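Local coordinates for dally-like protein (Drosophila melanogaster, PDB 3ODN) that probably serves as the protein core of a cell surface heparan sulfate proteoglycan of the glypican family, and takes part in Hedgehog signalling, at residues T97-M102 with V109-N114; S115-D120 with Y148-T153; K142-L147 with S298-N303; T153-Q158 with D310-V315. The protein carries 2 engineered substitutions. All blocks are in the same frame, centred on the assembly; numbering follows the deposited sequence.

Contact 1 (T97-M102 with V109-N114); sequences TQFNSM and VIYERN
The backbones of 97-102 and 109-114 stay well apart: their closest CA atoms, those of Asn100 and Tyr111, are separated by 8.9 Å, and side chains do the touching. The two segments belong to a tight helical reversal in the all-helical glypican core, in which the short helix 109-113 folds back against the end of the long helix 48-106. Tyr111 carries most of the contact between these two segments, alongside a wider aromatic cluster. The side chain of Tyr111 sets out toward 97-102, and with CG anti to the backbone N (chi1 165°) its ring extends across to the longer helix. Its hydroxyl ends beside Asn100, whose ND2 lies 2.7 Å from Tyr111 OH. The bond is short but weak, because the N-H is bent well off the line to the oxygen, at 126°. ND2 comes in at the edge of the phenol, in its plane, while the amide itself is turned 66° against the ring, and the two side chains cross at about a right angle. Behind them the aromatic cluster also takes in Phe103, Phe118 and Phe122, and Phe99 reaches on to Asn294 and Ile297 of helix 293-306. A leucine in place of Tyr111 would probably leave the Asn100 amide without this partner and open a gap beside Phe99. On that side the approach is looser: Phe99 CE2 stands 4.4 Å from Tyr111 CE1, which lies at the edge of the Phe99 ring, near its plane.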
# COMPACT_ATOMS: atom_id res chain seq x y z
N THR A 97 17.05 2.79 -19.60
CA THR A 97 18.21 3.47 -20.18
C THR A 97 19.46 2.60 -20.10
O THR A 97 20.18 2.49 -21.08
CB THR A 97 18.42 4.85 -19.51
OG1 THR A 97 17.16 5.51 -19.38
CG2 THR A 97 19.42 5.74 -20.27
N GLN A 98 19.73 2.01 -18.92
CA GLN A 98 20.86 1.13 -18.65
C GLN A 98 20.75 -0.17 -19.44
O GLN A 98 21.77 -0.70 -19.85
CB GLN A 98 20.94 0.80 -17.14
CG GLN A 98 21.71 1.83 -16.33
CD GLN A 98 22.54 1.18 -15.26
OE1 GLN A 98 22.04 0.49 -14.36
NE2 GLN A 98 23.85 1.38 -15.33
N PHE A 99 19.51 -0.69 -19.62
CA PHE A 99 19.25 -1.91 -20.38
C PHE A 99 19.63 -1.66 -21.84
O PHE A 99 20.31 -2.49 -22.44
CB PHE A 99 17.76 -2.33 -20.29
CG PHE A 99 17.47 -3.69 -20.90
CD1 PHE A 99 17.23 -4.80 -20.09
CD2 PHE A 99 17.44 -3.87 -22.28
CE1 PHE A 99 16.99 -6.05 -20.65
CE2 PHE A 99 17.22 -5.12 -22.83
CZ PHE A 99 17.01 -6.20 -22.01
N ASN A 100 19.16 -0.52 -22.40
CA ASN A 100 19.40 -0.14 -23.78
C ASN A 100 20.88 0.11 -24.07
O ASN A 100 21.42 -0.42 -25.05
CB ASN A 100 18.52 1.06 -24.17
CG ASN A 100 18.74 1.50 -25.61
OD1 ASN A 100 19.60 2.33 -25.89
ND2 ASN A 100 18.03 0.90 -26.55
N SER A 101 21.54 0.88 -23.19
CA SER A 101 22.96 1.22 -23.28
C SER A 101 23.80 -0.04 -23.23
O SER A 101 24.70 -0.19 -24.06
CB SER A 101 23.35 2.19 -22.18
OG SER A 101 22.65 3.42 -22.33
N MET A 102 23.50 -0.97 -22.29
CA MET A 102 24.23 -2.23 -22.18
C MET A 102 24.02 -3.07 -23.43
O MET A 102 24.98 -3.64 -23.94
CB MET A 102 23.81 -3.04 -20.95
CG MET A 102 24.54 -4.37 -20.82
SD MET A 102 23.87 -5.52 -19.60
CE MET A 102 24.69 -4.92 -18.11
N VAL A 109 24.30 -4.44 -33.42
CA VAL A 109 23.23 -4.37 -34.41
C VAL A 109 22.20 -5.49 -34.34
O VAL A 109 21.11 -5.31 -34.87
CB VAL A 109 23.71 -4.08 -35.86
CG1 VAL A 109 22.67 -3.22 -36.60
CG2 VAL A 109 25.07 -3.39 -35.88
N ILE A 110 22.53 -6.63 -33.69
CA ILE A 110 21.58 -7.75 -33.51
C ILE A 110 20.49 -7.22 -32.57
O ILE A 110 19.30 -7.43 -32.83
CB ILE A 110 22.28 -9.04 -32.98
CG1 ILE A 110 23.05 -9.78 -34.12
CG2 ILE A 110 21.29 -10.00 -32.28
CD1 ILE A 110 24.01 -10.98 -33.64
N TYR A 111 20.92 -6.47 -31.52
CA TYR A 111 20.02 -5.82 -30.59
C TYR A 111 19.26 -4.65 -31.26
O TYR A 111 18.04 -4.63 -31.17
CB TYR A 111 20.74 -5.38 -29.29
CG TYR A 111 19.93 -4.40 -28.47
CD1 TYR A 111 18.87 -4.84 -27.68
CD2 TYR A 111 20.15 -3.03 -28.57
CE1 TYR A 111 18.08 -3.94 -26.97
CE2 TYR A 111 19.36 -2.12 -27.87
CZ TYR A 111 18.33 -2.58 -27.06
OH TYR A 111 17.54 -1.70 -26.37
N GLU A 112 19.97 -3.68 -31.89
CA GLU A 112 19.39 -2.51 -32.56
C GLU A 112 18.24 -2.85 -33.52
O GLU A 112 17.19 -2.22 -33.45
CB GLU A 112 20.46 -1.69 -33.30
CG GLU A 112 21.34 -0.85 -32.39
CD GLU A 112 22.20 0.22 -33.05
OE1 GLU A 112 23.01 0.85 -32.33
OE2 GLU A 112 22.06 0.44 -34.27
N ARG A 113 18.42 -3.88 -34.36
CA ARG A 113 17.42 -4.38 -35.32
C ARG A 113 16.13 -4.82 -34.63
O ARG A 113 15.04 -4.59 -35.16
CB ARG A 113 18.01 -5.59 -36.08
CG ARG A 113 17.38 -5.89 -37.45
CD ARG A 113 17.65 -7.33 -37.93
NE ARG A 113 19.02 -7.77 -37.66
CZ ARG A 113 19.36 -8.99 -37.28
NH1 ARG A 113 18.44 -9.94 -37.14
NH2 ARG A 113 20.63 -9.29 -37.04
N ASN A 114 16.26 -5.44 -33.42
CA ASN A 114 15.17 -6.02 -32.63
C ASN A 114 14.91 -5.33 -31.32
O ASN A 114 14.23 -5.92 -30.47
CB ASN A 114 15.46 -7.49 -32.36
CG ASN A 114 15.59 -8.31 -33.61
OD1 ASN A 114 14.65 -8.42 -34.41
ND2 ASN A 114 16.77 -8.88 -33.82

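Contact 2 (S115-D120 with Y148-T153); sequences SYVFSD and YQKMFT
A helical hairpin is stitched here by Lys150, which reaches from helix 136-155 toward Tyr116 and Val117 on helix 115-131. The two helices follow one another in the chain and run in roughly opposite directions, with Val117 and Lys150 nearest in backbone terms at 10.0 Å between CA atoms. Lys150 leaves its helix directed at the other one, and bends at chi2 (-69°) and chi4 (67°) bring the ammonium to rest against two neighbours. NZ donates to Tyr116 OH at 3.0 Å. It also lies 3.4 Å from the methyl CG2 of Val117, so a methyl lies beside the charged tip. Its strongest polar partner is Asn114 OD1, from the residue before 115-120, and the two oxygens together probably offset part of the cost of placing a charge against the valine. Within its own helix the Tyr116 ring has two neighbours. One face of the ring carries Val117 CG2, 3.6 Å above the plane and offset toward the rim, and Asp120 OD2 lies at the ring edge, in plane. Such a lysine, hydrogen-bonded to a tyrosine and an asparagine along a partly exposed flank, makes a polar interhelical bridge on a helical hairpin, two successive helices of a bundle running in roughly opposite directions.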
# COMPACT_ATOMS: atom_id res chain seq x y z
N SER A 115 15.41 -4.10 -31.14
CA SER A 115 15.27 -3.33 -29.90
C SER A 115 13.84 -3.15 -29.43
O SER A 115 13.60 -3.13 -28.23
CB SER A 115 16.02 -1.99 -29.98
OG SER A 115 15.44 -1.08 -30.90
N TYR A 116 12.88 -3.11 -30.37
CA TYR A 116 11.44 -2.97 -30.13
C TYR A 116 10.89 -4.07 -29.20
O TYR A 116 9.99 -3.79 -28.41
CB TYR A 116 10.68 -2.93 -31.47
CG TYR A 116 10.56 -4.26 -32.18
CD1 TYR A 116 11.54 -4.68 -33.09
CD2 TYR A 116 9.44 -5.07 -32.02
CE1 TYR A 116 11.42 -5.89 -33.77
CE2 TYR A 116 9.30 -6.28 -32.71
CZ TYR A 116 10.29 -6.68 -33.58
OH TYR A 116 10.15 -7.86 -34.28
N VAL A 117 11.42 -5.29 -29.30
CA VAL A 117 11.04 -6.44 -28.48
C VAL A 117 11.32 -6.08 -27.02
O VAL A 117 10.46 -6.28 -26.16
CB VAL A 117 11.83 -7.70 -28.93
CG1 VAL A 117 11.50 -8.92 -28.08
CG2 VAL A 117 11.60 -8.00 -30.42
N PHE A 118 12.51 -5.55 -26.76
CA PHE A 118 12.93 -5.15 -25.44
C PHE A 118 12.25 -3.84 -25.01
O PHE A 118 11.86 -3.72 -23.85
CB PHE A 118 14.46 -5.04 -25.37
CG PHE A 118 15.18 -6.30 -25.78
CD1 PHE A 118 15.74 -6.42 -27.05
CD2 PHE A 118 15.30 -7.36 -24.90
CE1 PHE A 118 16.44 -7.57 -27.41
CE2 PHE A 118 15.98 -8.52 -25.27
CZ PHE A 118 16.54 -8.62 -26.53
N SER A 119 12.07 -2.87 -25.93
CA SER A 119 11.42 -1.61 -25.60
C SER A 119 9.91 -1.82 -25.32
O SER A 119 9.39 -1.22 -24.38
CB SER A 119 11.75 -0.50 -26.61
OG SER A 119 10.79 -0.34 -27.65
N ASP A 120 9.25 -2.76 -26.03
CA ASP A 120 7.84 -3.16 -25.84
C ASP A 120 7.66 -3.81 -24.46
O ASP A 120 6.57 -3.72 -23.90
CB ASP A 120 7.36 -4.16 -26.92
CG ASP A 120 7.03 -3.57 -28.27
OD1 ASP A 120 6.94 -2.32 -28.37
OD2 ASP A 120 6.91 -4.35 -29.26
N TYR A 148 13.47 -16.26 -28.22
CA TYR A 148 13.93 -17.58 -28.65
C TYR A 148 13.82 -17.80 -30.17
O TYR A 148 14.73 -18.38 -30.77
CB TYR A 148 13.15 -18.66 -27.87
CG TYR A 148 13.20 -20.06 -28.43
CD1 TYR A 148 14.41 -20.75 -28.54
CD2 TYR A 148 12.03 -20.74 -28.78
CE1 TYR A 148 14.45 -22.06 -29.02
CE2 TYR A 148 12.07 -22.06 -29.23
CZ TYR A 148 13.28 -22.71 -29.37
OH TYR A 148 13.32 -24.01 -29.83
N GLN A 149 12.69 -17.39 -30.77
CA GLN A 149 12.43 -17.57 -32.20
C GLN A 149 13.40 -16.75 -33.03
O GLN A 149 14.01 -17.30 -33.96
CB GLN A 149 10.97 -17.27 -32.56
CG GLN A 149 10.08 -18.51 -32.51
CD GLN A 149 8.67 -18.17 -32.90
OE1 GLN A 149 8.35 -17.99 -34.08
NE2 GLN A 149 7.80 -18.04 -31.93
N LYS A 150 13.61 -15.47 -32.62
CA LYS A 150 14.55 -14.54 -33.24
C LYS A 150 15.97 -15.10 -33.15
O LYS A 150 16.68 -15.10 -34.15
CB LYS A 150 14.52 -13.17 -32.52
CG LYS A 150 13.24 -12.38 -32.68
CD LYS A 150 12.99 -11.84 -34.08
CE LYS A 150 11.91 -10.79 -34.05
NZ LYS A 150 12.34 -9.58 -33.30
N MET A 151 16.36 -15.57 -31.96
CA MET A 151 17.69 -16.11 -31.70
C MET A 151 17.96 -17.44 -32.37
O MET A 151 19.11 -17.68 -32.76
CB MET A 151 17.95 -16.20 -30.19
CG MET A 151 18.28 -14.87 -29.57
SD MET A 151 18.63 -15.04 -27.82
CE MET A 151 20.26 -15.83 -27.90
N PHE A 152 16.93 -18.31 -32.53
CA PHE A 152 17.11 -19.59 -33.21
C PHE A 152 17.43 -19.31 -34.67
O PHE A 152 18.42 -19.83 -35.19
CB PHE A 152 15.88 -20.51 -33.05
CG PHE A 152 16.03 -21.84 -33.77
CD1 PHE A 152 15.53 -22.00 -35.06
CD2 PHE A 152 16.72 -22.89 -33.19
CE1 PHE A 152 15.72 -23.21 -35.75
CE2 PHE A 152 16.90 -24.10 -33.88
CZ PHE A 152 16.39 -24.25 -35.15
N THR A 153 16.61 -18.45 -35.32
CA THR A 153 16.77 -18.04 -36.71
C THR A 153 18.12 -17.39 -36.97
O THR A 153 18.80 -17.84 -37.88
CB THR A 153 15.58 -17.21 -37.21
OG1 THR A 153 15.10 -16.35 -36.19
CG2 THR A 153 14.45 -18.08 -37.68

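Contact 3 (K142-L147 with S298-N303); sequences KFFNTL and SEAIMN
The carbonyl oxygen Lys142 O is gripped twice by Thr146, one turn further along helix 136-155. The hydroxyl OG1 of Thr146 donates to Lys142 O at 2.7 Å from above the carbonyl plane, while the backbone N of Thr146 arrives from the opposite face at 2.9 Å. That polar side is turned away from 298-303, and the contact itself is a case of apolar packing sparingly made. Leu147 and Ile301 meet tip to tip, with Leu147 CD1 4.2 Å from Ile301 CD1. One turn before Leu147, Phe144 CE1 touches CB of Ala300, the residue preceding Ile301, also at 4.2 Å. Phe144 has CG beside the backbone N (chi1 -81°), and one face of its ring is covered by Phe143 CD2, 3.8 Å above the centre. All four touching residues are buried. The segments pass across each other rather than alongside, so these two segments meet at two points. Around them, Val182, Pro183 and Leu186 of helix 182-214 close over Phe144, Phe179 covers Leu147 and Ala300, and Phe118 of helix 115-131 packs on Leu147, placing the contact where several helices of the bundle converge.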
# COMPACT_ATOMS: atom_id res chain seq x y z
N LYS A 142 5.37 -14.35 -23.67
CA LYS A 142 5.43 -13.91 -25.06
C LYS A 142 6.80 -13.38 -25.45
O LYS A 142 7.26 -13.71 -26.55
CB LYS A 142 4.31 -12.91 -25.39
CG LYS A 142 3.04 -13.61 -25.87
CD LYS A 142 1.77 -12.89 -25.42
CE LYS A 142 0.55 -13.71 -25.75
NZ LYS A 142 -0.70 -12.96 -25.47
N PHE A 143 7.44 -12.58 -24.55
CA PHE A 143 8.75 -11.95 -24.74
C PHE A 143 9.87 -12.98 -24.99
O PHE A 143 10.56 -12.90 -26.01
CB PHE A 143 9.08 -11.03 -23.53
CG PHE A 143 10.54 -10.69 -23.39
CD1 PHE A 143 11.14 -9.75 -24.22
CD2 PHE A 143 11.33 -11.34 -22.44
CE1 PHE A 143 12.50 -9.47 -24.12
CE2 PHE A 143 12.70 -11.07 -22.37
CZ PHE A 143 13.27 -10.14 -23.20
N PHE A 144 10.02 -13.94 -24.05
CA PHE A 144 10.99 -15.02 -24.10
C PHE A 144 10.69 -15.97 -25.25
O PHE A 144 11.62 -16.56 -25.81
CB PHE A 144 11.01 -15.76 -22.75
CG PHE A 144 11.82 -15.11 -21.65
CD1 PHE A 144 13.19 -14.94 -21.79
CD2 PHE A 144 11.22 -14.75 -20.46
CE1 PHE A 144 13.94 -14.38 -20.75
CE2 PHE A 144 11.98 -14.19 -19.42
CZ PHE A 144 13.33 -13.99 -19.58
N ASN A 145 9.40 -16.08 -25.65
CA ASN A 145 9.03 -16.90 -26.81
C ASN A 145 9.55 -16.24 -28.12
O ASN A 145 10.10 -16.91 -29.00
CB ASN A 145 7.51 -17.13 -26.86
CG ASN A 145 7.13 -18.14 -27.91
OD1 ASN A 145 7.11 -19.36 -27.66
ND2 ASN A 145 6.86 -17.66 -29.13
N THR A 146 9.35 -14.91 -28.23
CA THR A 146 9.76 -14.05 -29.34
C THR A 146 11.30 -14.01 -29.39
O THR A 146 11.88 -14.10 -30.47
CB THR A 146 9.15 -12.63 -29.17
OG1 THR A 146 7.72 -12.73 -29.07
CG2 THR A 146 9.55 -11.66 -30.30
N LEU A 147 11.94 -13.87 -28.21
CA LEU A 147 13.39 -13.81 -28.07
C LEU A 147 14.04 -15.10 -28.57
O LEU A 147 15.01 -15.03 -29.32
CB LEU A 147 13.75 -13.49 -26.60
CG LEU A 147 15.21 -13.32 -26.22
CD1 LEU A 147 15.85 -12.13 -26.92
CD2 LEU A 147 15.35 -13.17 -24.74
N SER A 298 20.66 -10.93 -20.27
CA SER A 298 21.91 -11.28 -20.97
C SER A 298 22.35 -12.72 -20.61
O SER A 298 22.84 -13.46 -21.47
CB SER A 298 23.02 -10.29 -20.63
OG SER A 298 23.48 -10.43 -19.29
N GLU A 299 22.14 -13.11 -19.33
CA GLU A 299 22.45 -14.44 -18.82
C GLU A 299 21.55 -15.51 -19.43
O GLU A 299 22.04 -16.60 -19.72
CB GLU A 299 22.51 -14.44 -17.27
CG GLU A 299 23.80 -13.80 -16.77
CD GLU A 299 24.02 -13.60 -15.27
OE1 GLU A 299 23.04 -13.56 -14.50
OE2 GLU A 299 25.21 -13.43 -14.89
N ALA A 300 20.27 -15.17 -19.74
CA ALA A 300 19.34 -16.06 -20.45
C ALA A 300 19.81 -16.22 -21.93
O ALA A 300 19.78 -17.32 -22.49
CB ALA A 300 17.94 -15.48 -20.41
N ILE A 301 20.29 -15.12 -22.53
CA ILE A 301 20.84 -15.06 -23.88
C ILE A 301 22.12 -15.93 -24.01
O ILE A 301 22.22 -16.72 -24.96
CB ILE A 301 21.01 -13.58 -24.34
CG1 ILE A 301 19.63 -12.97 -24.73
CG2 ILE A 301 22.04 -13.45 -25.48
CD1 ILE A 301 19.55 -11.40 -24.97
N MET A 302 23.07 -15.81 -23.05
CA MET A 302 24.33 -16.59 -23.02
C MET A 302 24.03 -18.07 -22.83
O MET A 302 24.75 -18.90 -23.37
CB MET A 302 25.26 -16.09 -21.91
CG MET A 302 25.98 -14.80 -22.25
SD MET A 302 27.29 -14.40 -21.07
CE MET A 302 26.33 -13.70 -19.68
N ASN A 303 22.96 -18.40 -22.07
CA ASN A 303 22.49 -19.78 -21.83
C ASN A 303 22.07 -20.42 -23.15
O ASN A 303 22.27 -21.62 -23.32
CB ASN A 303 21.31 -19.80 -20.85
CG ASN A 303 21.67 -19.72 -19.38
OD1 ASN A 303 22.82 -19.47 -18.98
ND2 ASN A 303 20.66 -19.90 -18.53

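Contact 4 (T153-Q158 with D310-V315); sequences TVLNTQ and DITNRV
The carboxamide of Asn156 comes head-on to the side chain of Thr312 and addresses both of its branches. The Thr312 methyl CG2 lies well above the plane of the amide, whereas the hydroxyl stays much nearer to that plane. On helix 308-318 itself the other flat group, the guanidinium of Arg314, has Asp310 CB over one face, 3.7 Å above the plane and offset toward the rim. Between the segments, ND2 of Asn156 donates to Thr312 OG1 at 3.3 Å; the bond is fairly straight, at 159°, but long and therefore weak. OD1 of Asn156 packs closely on Thr312 CG2, at 3.2 Å. Leu155, projecting toward the same residue, sets its CD2 3.3 Å from Thr312 OG1, so the hydroxyl has a methyl on one flank and an amide on another. Asn156 sits where the chain leaves helix 136-155, with CG beside the backbone N (chi1 -59°), which carries the amide to Thr312; ND2 also makes a weak bond back to Phe152 O in the last turn of its own helix. Helix 308-318 is further linked to helix 163-176 by the Cys168-Cys319 disulfide just past its end. An alanine at Asn156 is likely to leave Thr312 without its amide donor and Phe152 O without its side-chain partner, with a gap beside the threonine methyl. Since Thr312 OG1 spends its proton on Gly308 O, it is left to act as acceptor toward Asn156, and one buried hydroxyl thus serves both its own helix and the departing chain.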
# COMPACT_ATOMS: atom_id res chain seq x y z
N THR A 153 16.61 -18.45 -35.32
CA THR A 153 16.77 -18.04 -36.71
C THR A 153 18.12 -17.39 -36.97
O THR A 153 18.80 -17.84 -37.88
CB THR A 153 15.58 -17.21 -37.21
OG1 THR A 153 15.10 -16.35 -36.19
CG2 THR A 153 14.45 -18.08 -37.68
N VAL A 154 18.54 -16.41 -36.15
CA VAL A 154 19.83 -15.71 -36.24
C VAL A 154 21.00 -16.72 -36.31
O VAL A 154 21.82 -16.65 -37.24
CB VAL A 154 19.99 -14.66 -35.10
CG1 VAL A 154 21.44 -14.18 -34.97
CG2 VAL A 154 19.07 -13.47 -35.32
N LEU A 155 21.07 -17.67 -35.34
CA LEU A 155 22.10 -18.70 -35.25
C LEU A 155 22.09 -19.62 -36.48
O LEU A 155 23.15 -19.93 -37.03
CB LEU A 155 21.89 -19.53 -33.97
CG LEU A 155 22.77 -20.77 -33.79
CD1 LEU A 155 24.03 -20.42 -33.03
CD2 LEU A 155 22.02 -21.86 -33.08
N ASN A 156 20.89 -20.05 -36.90
CA ASN A 156 20.71 -20.95 -38.03
C ASN A 156 20.39 -20.23 -39.35
O ASN A 156 19.41 -20.52 -40.04
CB ASN A 156 19.77 -22.10 -37.67
CG ASN A 156 20.26 -22.91 -36.50
OD1 ASN A 156 21.30 -23.56 -36.56
ND2 ASN A 156 19.58 -22.79 -35.37
N THR A 157 21.28 -19.27 -39.68
CA THR A 157 21.28 -18.45 -40.90
C THR A 157 21.40 -19.37 -42.11
O THR A 157 20.75 -19.14 -43.13
CB THR A 157 22.47 -17.45 -40.89
OG1 THR A 157 23.43 -17.76 -39.88
CG2 THR A 157 22.01 -16.02 -40.74
N GLN A 158 22.22 -20.43 -41.96
CA GLN A 158 22.53 -21.49 -42.93
C GLN A 158 21.29 -22.23 -43.47
O GLN A 158 21.26 -22.60 -44.65
CB GLN A 158 23.52 -22.49 -42.30
CG GLN A 158 23.26 -22.73 -40.80
CD GLN A 158 24.29 -23.57 -40.10
OE1 GLN A 158 25.14 -24.23 -40.72
NE2 GLN A 158 24.22 -23.59 -38.77
N ASP A 310 23.58 -27.68 -29.07
CA ASP A 310 22.70 -28.65 -28.41
C ASP A 310 21.22 -28.38 -28.73
O ASP A 310 20.51 -29.32 -29.09
CB ASP A 310 22.92 -28.66 -26.88
CG ASP A 310 24.27 -29.18 -26.44
OD1 ASP A 310 24.69 -30.26 -26.93
OD2 ASP A 310 24.90 -28.54 -25.57
N ILE A 311 20.77 -27.11 -28.62
CA ILE A 311 19.40 -26.66 -28.89
C ILE A 311 18.94 -27.03 -30.32
O ILE A 311 17.93 -27.71 -30.47
CB ILE A 311 19.21 -25.14 -28.55
CG1 ILE A 311 19.46 -24.88 -27.04
CG2 ILE A 311 17.82 -24.62 -28.97
CD1 ILE A 311 19.72 -23.38 -26.63
N THR A 312 19.72 -26.64 -31.34
CA THR A 312 19.46 -26.90 -32.77
C THR A 312 19.22 -28.40 -33.09
O THR A 312 18.28 -28.73 -33.83
CB THR A 312 20.58 -26.27 -33.63
OG1 THR A 312 20.85 -24.93 -33.17
CG2 THR A 312 20.24 -26.23 -35.09
N ASN A 313 20.05 -29.29 -32.48
CA ASN A 313 19.96 -30.75 -32.61
C ASN A 313 18.61 -31.25 -32.06
O ASN A 313 17.96 -32.07 -32.71
CB ASN A 313 21.13 -31.44 -31.88
CG ASN A 313 22.51 -31.10 -32.39
OD1 ASN A 313 22.78 -31.07 -33.60
ND2 ASN A 313 23.44 -30.89 -31.47
N ARG A 314 18.19 -30.75 -30.87
CA ARG A 314 16.93 -31.10 -30.21
C ARG A 314 15.72 -30.59 -31.00
O ARG A 314 14.66 -31.23 -30.98
CB ARG A 314 16.89 -30.55 -28.78
CG ARG A 314 17.97 -31.09 -27.85
CD ARG A 314 18.19 -30.09 -26.72
NE ARG A 314 19.33 -30.43 -25.87
CZ ARG A 314 19.74 -29.67 -24.86
NH1 ARG A 314 19.12 -28.54 -24.57
NH2 ARG A 314 20.78 -30.05 -24.12
N VAL A 315 15.87 -29.44 -31.70
CA VAL A 315 14.82 -28.84 -32.53
C VAL A 315 14.67 -29.69 -33.78
O VAL A 315 13.54 -30.05 -34.15
CB VAL A 315 15.09 -27.34 -32.87
CG1 VAL A 315 14.07 -26.80 -33.88
CG2 VAL A 315 15.13 -26.48 -31.62

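All four contacts lie toward one end of the elongated helical core, 32 to 46 Å from the centre of the chain, with contact 4 the farthest. Helix 136-155 threads contacts 2, 3 and 4. Contacts 2 and 3 are closest, their centres 8 Å apart, with Phe118 CZ 3.6 Å from Leu147 CD1. The centres of contacts 1 and 2 are about 11 Å apart; Asn114 OD1 and Lys150 NZ, 2.8 Å apart, join them by a probable hydrogen bond, and Phe118 packs on Tyr111 and Phe99. Contact 4 shares Thr153 with contact 2, which it touches through Phe152 and Val315. Contacts 3 and 4 do not touch, although the successive helices 293-306 and 308-318 supply their second segments.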